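Oxidored_FMN domain-containing protein ([Pseudomonas] geniculata N1, PDB 6L6J) is a 6-hydroxypseudooxynicotine amine oxidase that carries FMN and a [4Fe-4S] cluster and also binds ADP. Local coordinates at residues 119-124 / 138-143; 180-185 / 199-204; 492-497 / 526-531; 583-588 / 595-600. One frame throughout, in Å; residues are numbered along the deposited sequence.

Overall arrangement
The four contacts fall into two pairs at distant ends of a modular flavoenzyme. Contacts 1 and 2 belong to the N-terminal FMN-binding barrel; their centres are 13 Å apart and they touch, Ile140 CD1 meeting Phe181 CZ. Contacts 3 and 4 belong to the later alpha/beta part, with centres 12 Å apart, and a weak hydrogen bond between Ile587 N and Tyr526 OH joins them. The centres of contacts 1 and 3 lie 45 Å apart, those of contacts 2 and 4 46 Å. Contact 2 comes closest to the flavin site, the Leu182 side chain being about 12 Å from that of FMN-binding Arg224; in contact 3 the Asp529 side chain is about 13 Å from the bound ADP.

Contact 1: residues 119-124 / 138-143; sequences HPLSPT and RTIDRQ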
# COMPACT_ATOMS: atom_id res chain seq x y z
N HIS A 119 -5.23 27.18 12.49
CA HIS A 119 -5.84 27.52 11.18
C HIS A 119 -4.92 27.04 10.06
O HIS A 119 -3.77 27.42 9.99
CB HIS A 119 -6.14 29.02 11.12
CG HIS A 119 -7.07 29.50 12.18
ND1 HIS A 119 -8.45 29.55 11.99
CD2 HIS A 119 -6.83 30.01 13.41
CE1 HIS A 119 -9.02 30.05 13.08
NE2 HIS A 119 -8.04 30.35 13.98
N PRO A 120 -5.38 26.15 9.17
CA PRO A 120 -4.60 25.79 7.98
C PRO A 120 -4.54 26.96 6.98
O PRO A 120 -5.34 27.89 7.06
CB PRO A 120 -5.36 24.60 7.35
CG PRO A 120 -6.37 24.18 8.41
CD PRO A 120 -6.65 25.42 9.24
N LEU A 121 -3.62 26.87 6.02
CA LEU A 121 -3.27 28.00 5.13
C LEU A 121 -3.62 27.64 3.67
O LEU A 121 -3.64 26.45 3.33
CB LEU A 121 -1.79 28.34 5.30
CG LEU A 121 -1.29 28.43 6.74
CD1 LEU A 121 0.22 28.57 6.75
CD2 LEU A 121 -1.94 29.58 7.50
N SER A 122 -3.91 28.66 2.86
CA SER A 122 -4.23 28.55 1.43
C SER A 122 -3.93 29.89 0.76
O SER A 122 -4.04 30.92 1.44
CB SER A 122 -5.67 28.15 1.23
OG SER A 122 -6.03 28.11 -0.15
N PRO A 123 -3.57 29.91 -0.55
CA PRO A 123 -3.54 31.14 -1.33
C PRO A 123 -4.89 31.86 -1.21
O PRO A 123 -4.89 33.08 -1.12
CB PRO A 123 -3.30 30.68 -2.78
CG PRO A 123 -3.59 29.19 -2.78
CD PRO A 123 -3.23 28.74 -1.38
N THR A 124 -5.98 31.07 -1.17
CA THR A 124 -7.39 31.53 -1.19
C THR A 124 -8.25 30.56 -0.37
O THR A 124 -8.07 29.33 -0.54
CB THR A 124 -7.88 31.65 -2.64
OG1 THR A 124 -6.97 32.56 -3.27
CG2 THR A 124 -9.32 32.13 -2.76
N ARG A 138 -7.29 29.26 5.66
CA ARG A 138 -7.44 30.75 5.62
C ARG A 138 -6.59 31.33 4.47
O ARG A 138 -5.53 30.81 4.21
CB ARG A 138 -7.12 31.40 6.98
CG ARG A 138 -5.64 31.56 7.29
CD ARG A 138 -5.39 31.88 8.74
NE ARG A 138 -3.97 31.94 9.06
CZ ARG A 138 -3.13 32.92 8.68
NH1 ARG A 138 -3.57 33.95 7.98
NH2 ARG A 138 -1.86 32.85 9.01
N THR A 139 -7.10 32.36 3.79
CA THR A 139 -6.35 33.24 2.84
C THR A 139 -5.17 33.83 3.60
O THR A 139 -5.42 34.34 4.71
CB THR A 139 -7.24 34.37 2.27
OG1 THR A 139 -8.41 33.83 1.62
CG2 THR A 139 -6.50 35.26 1.29
N ILE A 140 -3.95 33.77 3.05
CA ILE A 140 -2.73 34.22 3.79
C ILE A 140 -2.30 35.62 3.31
O ILE A 140 -2.33 35.88 2.11
CB ILE A 140 -1.60 33.15 3.75
CG1 ILE A 140 -1.10 32.79 2.35
CG2 ILE A 140 -2.02 31.90 4.51
CD1 ILE A 140 0.11 31.86 2.36
N ASP A 141 -1.99 36.50 4.28
CA ASP A 141 -1.25 37.79 4.14
C ASP A 141 0.06 37.58 3.39
O ASP A 141 0.53 36.42 3.33
CB ASP A 141 -0.73 38.30 5.49
CG ASP A 141 -1.73 38.98 6.40
OD1 ASP A 141 -2.89 39.12 5.99
OD2 ASP A 141 -1.33 39.39 7.51
N ARG A 142 0.71 38.69 3.00
CA ARG A 142 2.15 38.77 2.60
C ARG A 142 3.04 38.49 3.82
O ARG A 142 4.06 37.81 3.68
CB ARG A 142 2.45 40.14 1.96
CG ARG A 142 1.41 40.57 0.93
CD ARG A 142 1.90 41.34 -0.30
NE ARG A 142 3.17 40.86 -0.84
CZ ARG A 142 3.49 40.77 -2.12
NH1 ARG A 142 4.68 40.31 -2.47
NH2 ARG A 142 2.61 41.12 -3.06
N GLN A 143 2.69 39.00 5.00
CA GLN A 143 3.44 38.75 6.26
C GLN A 143 3.38 37.25 6.61
O GLN A 143 4.37 36.71 7.10
CB GLN A 143 2.91 39.63 7.39
CG GLN A 143 3.73 39.56 8.68
CD GLN A 143 5.20 39.88 8.49
OE1 GLN A 143 5.60 40.99 8.14
NE2 GLN A 143 6.05 38.89 8.73
O HOH W 1 -2.85 29.90 10.84
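Arg138, Leu121 and Ile140 bury the most surface where a miniature two-stranded parallel sheet forms in the long connection between barrel strand 99-105 and helix 142-162. The backbone sets the frame. Arg138 N gives a nearly straight bond to Pro120 O (2.8 Å, 164°), whereas the bonds from Ser122 N to Arg138 O and from Ile140 N to Ser122 O are weak. Leu121 and Arg138 are bridge partners, so their side chains leave on the same face and run alongside each other. The arginine starts from the crowded position between backbone N and carbonyl carbon (chi1 80°) and then stretches straight from CG to NE. Leu121 sets its CD2 methyl against the guanidinium end, obliquely, 3.5 Å from Arg138 NE. Ile140 crosses Leu121 at about a right angle and places CG2 3.7 Å from Leu121 CB; the same methyl hangs over the rim of one guanidinium face. At the guanidinium edge, in plane, a water accepts a hydrogen bond from Arg138 NE (2.9 Å) and donates one to His119 O. The arginine thus divides its chemistry: its methylenes run past Pro120 O and His119, its flat end packs on Leu121 CD2, the water satisfies the NE-H, and a salt bridge from NH2 to Asp144 of helix 142-162 probably offsets the charge.

Contact 2: residues 180-185 / 199-204; sequences DFLDTR and NRVRLL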
# COMPACT_ATOMS: atom_id res chain seq x y z
N ASP A 180 -0.81 24.20 -4.13
CA ASP A 180 -2.01 25.08 -3.98
C ASP A 180 -1.72 26.44 -4.61
O ASP A 180 -2.57 26.95 -5.35
CB ASP A 180 -2.44 25.20 -2.52
CG ASP A 180 -2.98 23.91 -1.90
OD1 ASP A 180 -3.34 22.97 -2.68
OD2 ASP A 180 -3.03 23.84 -0.63
N PHE A 181 -0.54 27.01 -4.40
CA PHE A 181 -0.18 28.32 -5.01
C PHE A 181 -0.07 28.16 -6.53
O PHE A 181 -0.64 29.00 -7.26
CB PHE A 181 1.04 28.91 -4.33
CG PHE A 181 0.72 29.82 -3.17
CD1 PHE A 181 0.36 29.31 -1.95
CD2 PHE A 181 0.78 31.21 -3.32
CE1 PHE A 181 0.09 30.15 -0.87
CE2 PHE A 181 0.50 32.05 -2.25
CZ PHE A 181 0.15 31.52 -1.03
N LEU A 182 0.58 27.10 -7.00
CA LEU A 182 0.71 26.77 -8.46
C LEU A 182 -0.65 26.66 -9.17
O LEU A 182 -0.71 27.02 -10.36
CB LEU A 182 1.39 25.42 -8.59
CG LEU A 182 2.85 25.44 -8.99
CD1 LEU A 182 3.29 24.01 -9.29
CD2 LEU A 182 3.06 26.37 -10.18
N ASP A 183 -1.64 26.05 -8.52
CA ASP A 183 -2.90 25.54 -9.12
C ASP A 183 -3.89 26.70 -9.29
O ASP A 183 -4.33 27.24 -8.24
CB ASP A 183 -3.49 24.42 -8.25
CG ASP A 183 -4.57 23.59 -8.93
OD1 ASP A 183 -5.15 24.09 -9.92
OD2 ASP A 183 -4.81 22.44 -8.47
N THR A 184 -4.24 27.05 -10.53
CA THR A 184 -5.25 28.11 -10.84
C THR A 184 -6.62 27.72 -10.31
O THR A 184 -7.42 28.64 -10.10
CB THR A 184 -5.40 28.41 -12.33
OG1 THR A 184 -5.53 27.17 -13.02
CG2 THR A 184 -4.22 29.19 -12.87
N ARG A 185 -6.89 26.43 -10.10
CA ARG A 185 -8.15 25.97 -9.48
C ARG A 185 -8.22 26.35 -7.99
O ARG A 185 -9.33 26.42 -7.47
CB ARG A 185 -8.34 24.47 -9.65
CG ARG A 185 -9.34 24.12 -10.75
CD ARG A 185 -9.26 22.64 -11.02
NE ARG A 185 -10.07 22.07 -12.08
CZ ARG A 185 -11.40 22.03 -12.10
NH1 ARG A 185 -12.03 21.46 -13.12
NH2 ARG A 185 -12.10 22.60 -11.13
N ASN A 199 3.97 34.42 -11.34
CA ASN A 199 3.40 34.73 -9.99
C ASN A 199 3.05 33.44 -9.22
O ASN A 199 3.30 33.39 -8.00
CB ASN A 199 2.16 35.62 -10.09
CG ASN A 199 2.49 37.06 -10.38
OD1 ASN A 199 3.61 37.37 -10.78
ND2 ASN A 199 1.54 37.95 -10.14
N ARG A 200 2.47 32.45 -9.90
CA ARG A 200 1.97 31.20 -9.25
C ARG A 200 3.16 30.34 -8.81
O ARG A 200 3.04 29.65 -7.79
CB ARG A 200 0.98 30.48 -10.17
CG ARG A 200 -0.45 31.00 -10.03
CD ARG A 200 -1.33 30.85 -11.26
NE ARG A 200 -1.03 29.60 -11.93
CZ ARG A 200 -0.63 29.46 -13.19
NH1 ARG A 200 -0.54 30.50 -14.00
NH2 ARG A 200 -0.37 28.26 -13.65
N VAL A 201 4.29 30.41 -9.53
CA VAL A 201 5.50 29.59 -9.24
C VAL A 201 6.40 30.30 -8.22
O VAL A 201 7.28 29.63 -7.68
CB VAL A 201 6.26 29.25 -10.54
CG1 VAL A 201 7.25 30.35 -10.93
CG2 VAL A 201 6.95 27.90 -10.44
N ARG A 202 6.19 31.59 -7.97
CA ARG A 202 7.05 32.46 -7.12
C ARG A 202 7.31 31.80 -5.75
O ARG A 202 8.47 31.86 -5.25
CB ARG A 202 6.39 33.84 -6.93
CG ARG A 202 7.21 34.81 -6.07
CD ARG A 202 6.65 36.22 -6.01
NE ARG A 202 6.16 36.68 -7.30
CZ ARG A 202 6.93 36.98 -8.35
NH1 ARG A 202 8.24 36.90 -8.26
NH2 ARG A 202 6.37 37.34 -9.49
N LEU A 203 6.28 31.22 -5.13
CA LEU A 203 6.46 30.72 -3.75
C LEU A 203 7.39 29.50 -3.78
O LEU A 203 8.28 29.43 -2.90
CB LEU A 203 5.11 30.38 -3.13
CG LEU A 203 5.15 30.03 -1.64
CD1 LEU A 203 6.12 30.94 -0.89
CD2 LEU A 203 3.77 30.11 -1.02
N LEU A 204 7.20 28.61 -4.76
CA LEU A 204 8.04 27.40 -4.96
C LEU A 204 9.50 27.82 -5.23
O LEU A 204 10.39 27.21 -4.62
CB LEU A 204 7.51 26.54 -6.11
CG LEU A 204 8.41 25.36 -6.48
CD1 LEU A 204 8.63 24.44 -5.28
CD2 LEU A 204 7.86 24.58 -7.64
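In the (beta/alpha)8 barrel of the N-terminal part, the short helix 177-182 after strand 166-171 is clamped against helix 197-215, which leads on to the next barrel strand. Encounters of differing orientation hold the two together. Leu203 crosses Phe181 obliquely and drops its CD2 methyl onto the middle of the ring: a CH-pi contact with the carbon 3.5 Å from the Phe181 ring centroid and only 9° off the normal. The leucine reaches there with CG anti to its backbone N (chi1 -172°). A purely aliphatic meeting adjoins it, Leu182 CD2 lying 4.2 Å from Val201 CG2, and Val245 of helix 241-249 touches both residues.

Arg200 supplies the polar clamp and buries more surface than any other residue of the contact. Its CG is anti to the carbonyl carbon, and a bend at chi3 (37°) turns the guanidinium back toward the end of the shorter helix. NE then donates to Leu182 O at 3.0 Å; that oxygen lies in the guanidinium plane, although the donor stands above the plane of the carbonyl. NH2 makes a salt bridge to Asp241, which probably offsets the buried charge, so the arginine ties the end of one helix to a carboxylate at the start of another. Past that end, Asp183 OD1 takes the backbone N of Arg185 in an Asx turn. Thr184 within this turn covers one guanidinium face near the rim, with its CG2 methyl 3.4 Å from Arg200 NE.

Contact 3: residues 492-497 / 526-531; sequences RNHDEP and YDEDYY
A buried carboxylate gripping an exposed loop is the theme where residues 492-497 meet the end of strand 522-527. Glu528 forms the tight part. Its chain bends at chi2 (-95°), and both oxygens offer their syn lone pairs to one residue: OE1 accepts from Asn493 N and OE2 from Asn493 ND2, each pair 2.7 Å apart. A water that also accepts from Arg492 N and His494 N gives OE1 a second donor, and Thr553 adds another bond to OE2. Replacing Glu528 by an alanine would remove both acceptors and would probably loosen the loop at Asn493. At the strand, His494 NE2 and Tyr526 OH meet tip to tip at 3.1 Å in an almost straight hydrogen bond.

Arg492 bends at chi3 to lay its guanidinium flat on the Tyr530 ring, planes 10° apart and centres 4.1 Å apart, an off-centre cation-pi stack. NE donates to Glu528 O (3.0 Å) in the guanidinium plane. Asp527 OD1 accepts from Asp529 N and Tyr530 N, an Asx turn and Asx motif in the loop that presents this tyrosine.

The solvent side, with exposed Arg492 and Asn493, is looser: Arg492 NH2 bonds weakly to Asp529 O, and a second water lies between Asn493 ND2 and Tyr530 OH, the hydroxyl also bonding Thr553 OG1. In the sheet, strand 522-527 runs between parallel strands 547-552 and 612-621, Tyr526 touching Val551 and Leu615 on them.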
# COMPACT_ATOMS: atom_id res chain seq x y z
N ARG A 492 -23.15 -8.78 7.82
CA ARG A 492 -22.96 -7.38 8.29
C ARG A 492 -24.27 -6.84 8.84
O ARG A 492 -24.40 -6.86 10.06
CB ARG A 492 -22.39 -6.47 7.20
CG ARG A 492 -21.97 -5.10 7.72
CD ARG A 492 -21.33 -4.24 6.65
NE ARG A 492 -20.01 -4.71 6.28
CZ ARG A 492 -18.89 -4.44 6.93
NH1 ARG A 492 -18.91 -3.68 8.02
NH2 ARG A 492 -17.74 -4.93 6.51
N ASN A 493 -25.19 -6.38 7.99
CA ASN A 493 -26.42 -5.64 8.39
C ASN A 493 -27.64 -6.56 8.43
O ASN A 493 -28.69 -6.10 8.87
CB ASN A 493 -26.65 -4.44 7.47
CG ASN A 493 -25.51 -3.46 7.59
OD1 ASN A 493 -25.09 -3.14 8.70
ND2 ASN A 493 -24.97 -3.02 6.45
N HIS A 494 -27.50 -7.80 7.96
CA HIS A 494 -28.52 -8.87 8.10
C HIS A 494 -27.97 -9.91 9.08
O HIS A 494 -26.88 -10.50 8.78
CB HIS A 494 -28.84 -9.54 6.76
CG HIS A 494 -29.26 -8.61 5.66
ND1 HIS A 494 -30.57 -8.42 5.30
CD2 HIS A 494 -28.53 -7.86 4.81
CE1 HIS A 494 -30.63 -7.57 4.30
NE2 HIS A 494 -29.40 -7.22 3.98
N ASP A 495 -28.70 -10.10 10.19
CA ASP A 495 -28.51 -11.21 11.16
C ASP A 495 -29.35 -12.40 10.68
O ASP A 495 -29.04 -13.54 11.06
CB ASP A 495 -28.85 -10.75 12.58
CG ASP A 495 -30.30 -10.31 12.80
OD1 ASP A 495 -30.93 -9.83 11.85
OD2 ASP A 495 -30.79 -10.47 13.91
N GLU A 496 -30.36 -12.13 9.86
CA GLU A 496 -31.40 -13.10 9.43
C GLU A 496 -31.30 -13.33 7.92
O GLU A 496 -31.12 -12.37 7.15
CB GLU A 496 -32.79 -12.58 9.81
CG GLU A 496 -33.14 -12.76 11.28
CD GLU A 496 -33.30 -14.22 11.73
OE1 GLU A 496 -33.92 -15.02 10.99
OE2 GLU A 496 -32.78 -14.55 12.80
N PRO A 497 -31.43 -14.60 7.46
CA PRO A 497 -31.51 -14.91 6.04
C PRO A 497 -32.39 -13.93 5.25
O PRO A 497 -33.46 -13.61 5.70
CB PRO A 497 -32.15 -16.30 6.03
CG PRO A 497 -31.65 -16.95 7.31
CD PRO A 497 -31.54 -15.81 8.30
N TYR A 526 -24.77 -7.75 -4.72
CA TYR A 526 -25.08 -7.09 -3.43
C TYR A 526 -23.82 -7.15 -2.57
O TYR A 526 -23.33 -8.28 -2.30
CB TYR A 526 -26.29 -7.74 -2.78
CG TYR A 526 -26.83 -7.05 -1.55
CD1 TYR A 526 -27.09 -5.69 -1.54
CD2 TYR A 526 -27.15 -7.78 -0.42
CE1 TYR A 526 -27.62 -5.08 -0.41
CE2 TYR A 526 -27.69 -7.18 0.71
CZ TYR A 526 -27.92 -5.83 0.71
OH TYR A 526 -28.44 -5.25 1.83
N ASP A 527 -23.27 -5.98 -2.26
CA ASP A 527 -22.00 -5.81 -1.52
C ASP A 527 -22.30 -5.39 -0.08
O ASP A 527 -22.69 -4.23 0.13
CB ASP A 527 -21.09 -4.81 -2.23
CG ASP A 527 -19.73 -4.68 -1.57
OD1 ASP A 527 -19.40 -5.60 -0.77
OD2 ASP A 527 -19.03 -3.68 -1.87
N GLU A 528 -22.16 -6.34 0.85
CA GLU A 528 -22.12 -6.13 2.33
C GLU A 528 -20.72 -6.49 2.87
O GLU A 528 -20.59 -6.67 4.10
CB GLU A 528 -23.18 -7.00 3.00
CG GLU A 528 -24.57 -6.41 2.95
CD GLU A 528 -24.93 -5.62 4.19
OE1 GLU A 528 -25.02 -6.24 5.27
OE2 GLU A 528 -25.12 -4.39 4.08
N ASP A 529 -19.73 -6.67 1.98
CA ASP A 529 -18.32 -6.97 2.35
C ASP A 529 -17.52 -5.67 2.35
O ASP A 529 -16.70 -5.52 3.25
CB ASP A 529 -17.69 -7.97 1.38
CG ASP A 529 -16.19 -8.06 1.52
OD1 ASP A 529 -15.73 -8.79 2.41
OD2 ASP A 529 -15.50 -7.37 0.76
N TYR A 530 -17.75 -4.80 1.36
CA TYR A 530 -17.26 -3.39 1.31
C TYR A 530 -15.81 -3.31 0.78
O TYR A 530 -15.20 -2.21 0.83
CB TYR A 530 -17.35 -2.72 2.69
CG TYR A 530 -18.74 -2.41 3.20
CD1 TYR A 530 -19.88 -2.80 2.52
CD2 TYR A 530 -18.92 -1.75 4.40
CE1 TYR A 530 -21.15 -2.51 2.98
CE2 TYR A 530 -20.18 -1.48 4.91
CZ TYR A 530 -21.30 -1.85 4.20
OH TYR A 530 -22.52 -1.51 4.69
N TYR A 531 -15.24 -4.42 0.29
CA TYR A 531 -13.87 -4.41 -0.30
C TYR A 531 -13.94 -4.77 -1.79
O TYR A 531 -14.86 -4.31 -2.47
CB TYR A 531 -12.99 -5.23 0.64
CG TYR A 531 -11.51 -5.13 0.40
CD1 TYR A 531 -10.95 -4.15 -0.40
CD2 TYR A 531 -10.64 -6.07 0.93
CE1 TYR A 531 -9.60 -4.10 -0.67
CE2 TYR A 531 -9.27 -6.01 0.71
CZ TYR A 531 -8.74 -5.03 -0.11
OH TYR A 531 -7.39 -4.97 -0.35
O HOH W 2 -25.52 -8.78 5.84
O HOH W 3 -23.19 -0.77 7.52

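Contact 4: residues 583-588 / 595-600; sequences VGTAIA and VKVSRL
Ser598 O is gripped by two contacts from one neighbouring strand: Ala586 N donates a hydrogen bond to it at 2.9 Å, almost along the C=O axis, and Thr585 CA adds a CA-H...O contact. The reciprocal bond from Ser598 N to Ala586 O makes these residues a hydrogen-bonded antiparallel pair in the beta hairpin of strands 585-590 and 594-599. On one flank Leu600 N donates to Gly584 O (2.9 Å, 172°), and on the other Ala588 N donates to Lys596 O along a more bent path (140°).

Thr585 and Val597 meet obliquely on the face they share with Ile587 and Arg599. The threonine CG2, anti to its backbone N, lies 3.6 Å from Val597 CB. Its OG1 turns back along its own chain and donates to Val583 O at 2.8 Å. An alanine in place of Thr585 would lose both branches and would probably weaken the packing on Val597 and the hold on the turn entering the strand.

On the face of Ala586, the Leu600 CD2 methyl comes 3.9 Å from Ala586 CB. Strand 605-609 lines the far side of strand 594-599. The chemistry is therefore divided: main-chain bonds fix the register, apolar branches pack on either face, and Arg599 is probably neutralised locally by its salt bridge to Asp602, in the connection to strand 605-609.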
# COMPACT_ATOMS: atom_id res chain seq x y z
N VAL A 583 -26.35 2.81 -4.29
CA VAL A 583 -25.78 2.99 -2.92
C VAL A 583 -26.87 3.29 -1.89
O VAL A 583 -28.05 3.44 -2.26
CB VAL A 583 -24.70 4.07 -2.94
CG1 VAL A 583 -23.52 3.61 -3.81
CG2 VAL A 583 -25.24 5.43 -3.38
N GLY A 584 -26.47 3.32 -0.61
CA GLY A 584 -27.36 3.47 0.56
C GLY A 584 -28.65 2.69 0.40
O GLY A 584 -29.71 3.22 0.80
N THR A 585 -28.56 1.46 -0.13
CA THR A 585 -29.71 0.61 -0.50
C THR A 585 -29.48 -0.81 0.02
O THR A 585 -28.40 -1.38 -0.24
CB THR A 585 -29.97 0.60 -2.02
OG1 THR A 585 -30.33 1.90 -2.46
CG2 THR A 585 -31.09 -0.31 -2.43
N ALA A 586 -30.48 -1.37 0.69
CA ALA A 586 -30.49 -2.77 1.19
C ALA A 586 -31.53 -3.59 0.41
O ALA A 586 -32.53 -3.01 -0.10
CB ALA A 586 -30.78 -2.78 2.67
N ILE A 587 -31.31 -4.90 0.36
CA ILE A 587 -32.26 -5.89 -0.20
C ILE A 587 -33.23 -6.33 0.90
O ILE A 587 -32.77 -6.88 1.92
CB ILE A 587 -31.48 -7.07 -0.80
CG1 ILE A 587 -30.74 -6.62 -2.06
CG2 ILE A 587 -32.41 -8.24 -1.07
CD1 ILE A 587 -29.98 -7.72 -2.75
N ALA A 588 -34.53 -6.10 0.68
CA ALA A 588 -35.64 -6.56 1.56
C ALA A 588 -35.87 -8.05 1.33
O ALA A 588 -36.02 -8.81 2.32
CB ALA A 588 -36.90 -5.77 1.31
N VAL A 595 -35.62 -8.28 -7.34
CA VAL A 595 -35.42 -8.07 -5.87
C VAL A 595 -36.21 -6.82 -5.46
O VAL A 595 -36.25 -5.85 -6.27
CB VAL A 595 -33.93 -7.95 -5.50
CG1 VAL A 595 -33.10 -9.05 -6.14
CG2 VAL A 595 -33.36 -6.59 -5.86
N LYS A 596 -36.85 -6.88 -4.29
CA LYS A 596 -37.36 -5.69 -3.57
C LYS A 596 -36.19 -5.11 -2.77
O LYS A 596 -35.46 -5.90 -2.11
CB LYS A 596 -38.55 -6.04 -2.68
CG LYS A 596 -39.86 -6.28 -3.42
CD LYS A 596 -41.07 -6.39 -2.50
CE LYS A 596 -42.32 -6.91 -3.20
NZ LYS A 596 -42.27 -8.37 -3.46
N VAL A 597 -35.98 -3.79 -2.89
CA VAL A 597 -34.92 -3.04 -2.17
C VAL A 597 -35.56 -1.88 -1.40
O VAL A 597 -36.67 -1.49 -1.71
CB VAL A 597 -33.81 -2.56 -3.12
CG1 VAL A 597 -33.24 -3.69 -3.95
CG2 VAL A 597 -34.27 -1.43 -4.01
N SER A 598 -34.84 -1.37 -0.42
CA SER A 598 -35.22 -0.24 0.45
C SER A 598 -34.03 0.72 0.52
O SER A 598 -32.90 0.22 0.71
CB SER A 598 -35.60 -0.75 1.82
OG SER A 598 -35.93 0.32 2.67
N ARG A 599 -34.25 2.03 0.34
CA ARG A 599 -33.23 3.07 0.62
C ARG A 599 -33.13 3.28 2.13
O ARG A 599 -34.18 3.45 2.76
CB ARG A 599 -33.56 4.37 -0.11
CG ARG A 599 -32.33 5.21 -0.44
CD ARG A 599 -32.66 6.26 -1.46
NE ARG A 599 -33.73 7.10 -0.96
CZ ARG A 599 -34.31 8.09 -1.65
NH1 ARG A 599 -33.94 8.37 -2.89
NH2 ARG A 599 -35.27 8.78 -1.08
N LEU A 600 -31.92 3.24 2.70
CA LEU A 600 -31.69 3.31 4.17
C LEU A 600 -32.12 4.68 4.73
O LEU A 600 -32.72 4.69 5.79
CB LEU A 600 -30.24 2.96 4.49
CG LEU A 600 -29.85 1.51 4.15
CD1 LEU A 600 -28.41 1.21 4.55
CD2 LEU A 600 -30.79 0.51 4.82